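Local coordinates for peptidase M3B, oligoendopeptidase F (Enterococcus faecium, PDB 2QR4) that hydrolyses internal peptide bonds of short peptides as a zinc-dependent metallopeptidase of family M3, at the interface of chains A and B. Residues are numbered along the deposited sequence; one frame, centred on the assembly and turned at random. Chains: chain A/B, Peptidase M3B, oligoendopeptidase F.

Contact 1: the interface of chains A and B. Residues chain A 139, 142, 145-146, 221, 224; chain B 138, 141-142, 145-146.
Two isoleucine–phenylalanine pairs, related by the two-fold axis between chains A and B, which may or may not form the biological dimer, centre a part of the interface without hydrogen bonds across it, built mainly of apolar contacts. B:Ile145 lays its CG2 methyl against the CD2–CE2 side of the A:Phe146 ring, with 3.8 Å between CG2 and CD2, and the two side chains cross at about a right angle. Its twin brings CG2 of A:Ile145 within 3.9 Å of CD2 of B:Phe146. A branched side chain suits this place because CG1 also touches CE2 of the same ring. In both isoleucines CG2 stands anti to the backbone N, while CG1 lies beside that N (chi1 -51° in B:Ile145).

The CD1 methyl of B:Ile145 continues past the ring to the backbone of helix 208-228, 3.8 Å from N of A:Gly221; a glycine here puts no side chain in its way.

Further along the same helix, A:Phe224 forms a wedge of its own. Its CG is anti to the backbone N (chi1 170°), and the ring reaches over the end of helix 133-141 of chain B. The CB methyl of B:Ala142 sits 3.9 Å above one face of the ring, displaced toward its rim. CE1 lies 3.5 Å from C of B:Gly141, a close approach to main chain that the lack of a side chain allows. The alanine, likewise small, lets the ring settle upon the link between helices 133-141 and 143-160.

Outside this wedge, A:Leu139 and B:Leu138 cross at about a right angle, CD1 of the former 4.0 Å from CG of the latter, and extend the apolar surface. Residues 145 and 146 lie in the first turn of helix 143-160. At its tip the A:Phe224 ring touches both main chain and side chain of B:Leu138, CZ being 3.6 Å from the carbonyl O and 3.9 Å from CD1.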
# COMPACT_ATOMS: atom_id res chain seq x y z
N LEU A 139 -4.58 -9.38 -13.91
CA LEU A 139 -4.05 -9.80 -12.62
C LEU A 139 -2.52 -9.80 -12.58
O LEU A 139 -1.94 -9.37 -11.59
CB LEU A 139 -4.58 -11.20 -12.27
CG LEU A 139 -5.79 -11.37 -11.34
CD1 LEU A 139 -6.54 -10.08 -11.14
CD2 LEU A 139 -6.71 -12.47 -11.86
N ALA A 142 -1.08 -6.27 -12.69
CA ALA A 142 -1.41 -5.48 -11.51
C ALA A 142 -0.64 -5.96 -10.29
O ALA A 142 -0.80 -5.41 -9.20
CB ALA A 142 -2.89 -5.56 -11.22
N ILE A 145 0.98 -3.60 -7.83
CA ILE A 145 -0.01 -2.95 -7.00
C ILE A 145 -0.43 -3.87 -5.84
O ILE A 145 -0.40 -3.45 -4.69
CB ILE A 145 -1.24 -2.53 -7.81
CG1 ILE A 145 -0.82 -1.78 -9.08
CG2 ILE A 145 -2.16 -1.70 -6.98
CD1 ILE A 145 0.20 -0.70 -8.86
N PHE A 146 -0.76 -5.13 -6.12
CA PHE A 146 -1.14 -6.04 -5.01
C PHE A 146 -0.08 -6.21 -3.93
O PHE A 146 -0.39 -6.29 -2.75
CB PHE A 146 -1.59 -7.41 -5.53
CG PHE A 146 -2.90 -7.37 -6.23
CD1 PHE A 146 -2.96 -7.31 -7.60
CD2 PHE A 146 -4.07 -7.37 -5.51
CE1 PHE A 146 -4.17 -7.24 -8.25
CE2 PHE A 146 -5.29 -7.30 -6.15
CZ PHE A 146 -5.34 -7.23 -7.52
N GLY A 221 -6.14 -8.10 -0.64
CA GLY A 221 -5.66 -8.66 -1.92
C GLY A 221 -5.77 -10.17 -2.00
O GLY A 221 -6.15 -10.70 -3.06
N PHE A 224 -9.55 -10.90 -2.43
CA PHE A 224 -9.97 -10.57 -3.77
C PHE A 224 -9.52 -11.64 -4.78
O PHE A 224 -10.32 -12.07 -5.62
CB PHE A 224 -9.44 -9.20 -4.18
CG PHE A 224 -9.64 -8.89 -5.63
CD1 PHE A 224 -10.89 -8.53 -6.11
CD2 PHE A 224 -8.60 -9.02 -6.53
CE1 PHE A 224 -11.10 -8.28 -7.45
CE2 PHE A 224 -8.79 -8.77 -7.88
CZ PHE A 224 -10.04 -8.39 -8.34
N LEU B 138 -13.16 -7.03 -13.06
CA LEU B 138 -11.93 -7.25 -12.33
C LEU B 138 -11.37 -5.91 -11.83
O LEU B 138 -11.00 -5.77 -10.66
CB LEU B 138 -10.93 -7.97 -13.22
CG LEU B 138 -10.05 -9.09 -12.69
CD1 LEU B 138 -10.81 -10.07 -11.83
CD2 LEU B 138 -9.55 -9.78 -13.92
N GLY B 141 -13.62 -4.42 -8.98
CA GLY B 141 -13.49 -5.20 -7.75
C GLY B 141 -12.19 -4.95 -7.00
O GLY B 141 -12.12 -5.12 -5.79
N ALA B 142 -11.16 -4.52 -7.72
CA ALA B 142 -9.84 -4.27 -7.17
C ALA B 142 -9.68 -2.80 -6.82
O ALA B 142 -8.58 -2.37 -6.48
CB ALA B 142 -8.77 -4.66 -8.20
N ILE B 145 -8.06 -1.92 -3.61
CA ILE B 145 -6.63 -2.20 -3.65
C ILE B 145 -5.86 -1.08 -4.37
O ILE B 145 -4.79 -0.68 -3.94
CB ILE B 145 -6.31 -3.56 -4.33
CG1 ILE B 145 -7.13 -4.70 -3.72
CG2 ILE B 145 -4.80 -3.83 -4.30
CD1 ILE B 145 -6.99 -4.82 -2.25
N PHE B 146 -6.42 -0.55 -5.46
CA PHE B 146 -5.75 0.53 -6.21
C PHE B 146 -5.59 1.85 -5.46
O PHE B 146 -4.65 2.60 -5.72
CB PHE B 146 -6.44 0.80 -7.55
CG PHE B 146 -6.10 -0.20 -8.62
CD1 PHE B 146 -7.00 -1.19 -8.98
CD2 PHE B 146 -4.88 -0.16 -9.26
CE1 PHE B 146 -6.69 -2.12 -9.96
CE2 PHE B 146 -4.55 -1.08 -10.24
CZ PHE B 146 -5.46 -2.07 -10.58

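Contact 2: the interface of chains A and B. Residues chain A 134-135, 138; chain B 132, 134-135, 138-139, 228.
A:Leu138 is the apolar centre of this two-fold contact between copies of one protein, its atoms spread over several residues of chain B. CD2 rests on the aliphatic stem of B:Gln135, 3.6 Å from CG; CG meets the CD1 methyl of B:Leu139, and CD1 reaches CG1 of B:Val228. The two-fold partner, B:Leu138, turns its CD2 toward the stem of A:Gln135, 3.6 Å from CB. Glutamine suits this border: its methylenes pack against leucine while its amide serves the rim.

There, amides and carboxylates lie flat upon one another. The carboxylate of A:Glu134 stacks on the amide of B:Gln135, their planes 7° apart; A:Gln135 and B:Glu134 stack likewise. The extended glutamate chains carry these groups across the boundary. The hydroxyl OG of B:Ser132 donates to OE2 of A:Glu134 at 2.9 Å, OE2 accepting on its syn lone pair, the side of the other carboxylate oxygen. B:Ser132 and B:Gln135 also form a capping box: the serine N gives a hydrogen bond to OE1 of B:Gln135 (2.8 Å), in the carbonyl plane, and the N of B:Gln135 gives one back to OG (3.3 Å). This fixes the amide's rotation, leaving NE2 to reach a water that also contacts the carbonyl O of A:Glu134. A second water joins NE2 of A:Gln135 to the carbonyl O of B:Glu134.

The site pairs the two helices 133-141 along much of their length, from the N-cap at B:Ser132 to A:Leu138 and B:Leu139, with the last turn of helix 208-228 alongside.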
# COMPACT_ATOMS: atom_id res chain seq x y z
N GLU A 134 -7.55 -12.69 -20.94
CA GLU A 134 -7.84 -11.28 -20.59
C GLU A 134 -7.71 -11.02 -19.08
O GLU A 134 -7.11 -10.03 -18.67
CB GLU A 134 -9.25 -10.87 -21.03
CG GLU A 134 -9.42 -10.41 -22.47
CD GLU A 134 -10.81 -9.77 -22.74
OE1 GLU A 134 -11.01 -9.24 -23.86
OE2 GLU A 134 -11.71 -9.78 -21.85
N GLN A 135 -8.30 -11.89 -18.27
CA GLN A 135 -8.28 -11.71 -16.83
C GLN A 135 -6.89 -11.95 -16.26
O GLN A 135 -6.43 -11.17 -15.44
CB GLN A 135 -9.30 -12.62 -16.15
CG GLN A 135 -10.74 -12.39 -16.58
CD GLN A 135 -11.64 -13.56 -16.23
OE1 GLN A 135 -11.43 -14.68 -16.70
NE2 GLN A 135 -12.67 -13.30 -15.42
N LEU A 138 -4.75 -8.95 -16.75
CA LEU A 138 -4.98 -7.88 -15.76
C LEU A 138 -4.34 -8.17 -14.41
O LEU A 138 -3.67 -7.32 -13.83
CB LEU A 138 -6.47 -7.66 -15.55
CG LEU A 138 -7.11 -6.40 -16.12
CD1 LEU A 138 -6.26 -5.78 -17.20
CD2 LEU A 138 -8.46 -6.77 -16.63
N SER B 132 -13.96 -4.97 -21.75
CA SER B 132 -15.02 -5.96 -21.69
C SER B 132 -15.61 -6.04 -20.28
O SER B 132 -15.06 -5.48 -19.33
CB SER B 132 -14.49 -7.33 -22.13
OG SER B 132 -13.89 -8.01 -21.03
N GLU B 134 -15.75 -8.71 -18.32
CA GLU B 134 -14.82 -9.46 -17.48
C GLU B 134 -13.75 -8.52 -16.96
O GLU B 134 -13.42 -8.55 -15.78
CB GLU B 134 -14.14 -10.59 -18.26
CG GLU B 134 -14.98 -11.81 -18.61
CD GLU B 134 -14.10 -12.99 -19.15
OE1 GLU B 134 -14.46 -14.16 -18.88
OE2 GLU B 134 -13.07 -12.77 -19.84
N GLN B 135 -13.19 -7.70 -17.85
CA GLN B 135 -12.11 -6.77 -17.46
C GLN B 135 -12.61 -5.67 -16.54
O GLN B 135 -11.95 -5.32 -15.58
CB GLN B 135 -11.47 -6.14 -18.69
CG GLN B 135 -10.61 -7.07 -19.51
CD GLN B 135 -10.41 -6.57 -20.94
OE1 GLN B 135 -11.36 -6.08 -21.57
NE2 GLN B 135 -9.19 -6.68 -21.45
N LEU B 138 -13.16 -7.03 -13.06
CA LEU B 138 -11.93 -7.25 -12.33
C LEU B 138 -11.37 -5.91 -11.83
O LEU B 138 -11.00 -5.77 -10.66
CB LEU B 138 -10.93 -7.97 -13.22
CG LEU B 138 -10.05 -9.09 -12.69
CD1 LEU B 138 -10.81 -10.07 -11.83
CD2 LEU B 138 -9.55 -9.78 -13.92
N LEU B 139 -11.35 -4.91 -12.70
CA LEU B 139 -10.82 -3.59 -12.34
C LEU B 139 -11.64 -2.94 -11.22
O LEU B 139 -11.07 -2.38 -10.29
CB LEU B 139 -10.75 -2.67 -13.57
CG LEU B 139 -9.41 -2.39 -14.27
CD1 LEU B 139 -8.38 -3.43 -13.95
CD2 LEU B 139 -9.61 -2.27 -15.77
N VAL B 228 -3.97 -0.10 -19.74
CA VAL B 228 -4.96 -1.13 -20.11
C VAL B 228 -6.18 -0.51 -20.79
O VAL B 228 -6.83 -1.16 -21.59
CB VAL B 228 -5.37 -2.06 -18.93
CG1 VAL B 228 -4.12 -2.77 -18.39
CG2 VAL B 228 -6.12 -1.28 -17.80
O HOH W 1 -7.03 -7.82 -20.44
O HOH W 2 -13.48 -10.81 -14.42

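The C-alpha centres of contact 1 and contact 2 lie about 11 Å apart, and B:Leu138 belongs to both. Helix 133-141 runs through the two: its N-terminal turn serves contact 2, its C-terminal end contact 1, and positions 138 and 139 take part in both; helix 208-228 contributes to each. The interface runs from a patch without hydrogen bonds to one combining an apolar centre with water and hydrogen bonds. Contacts described from one side, such as the A:Phe224 wedge, should recur with the chains exchanged. Such a pattern would suit a homodimer, although the structure alone does not show that this pair forms in solution.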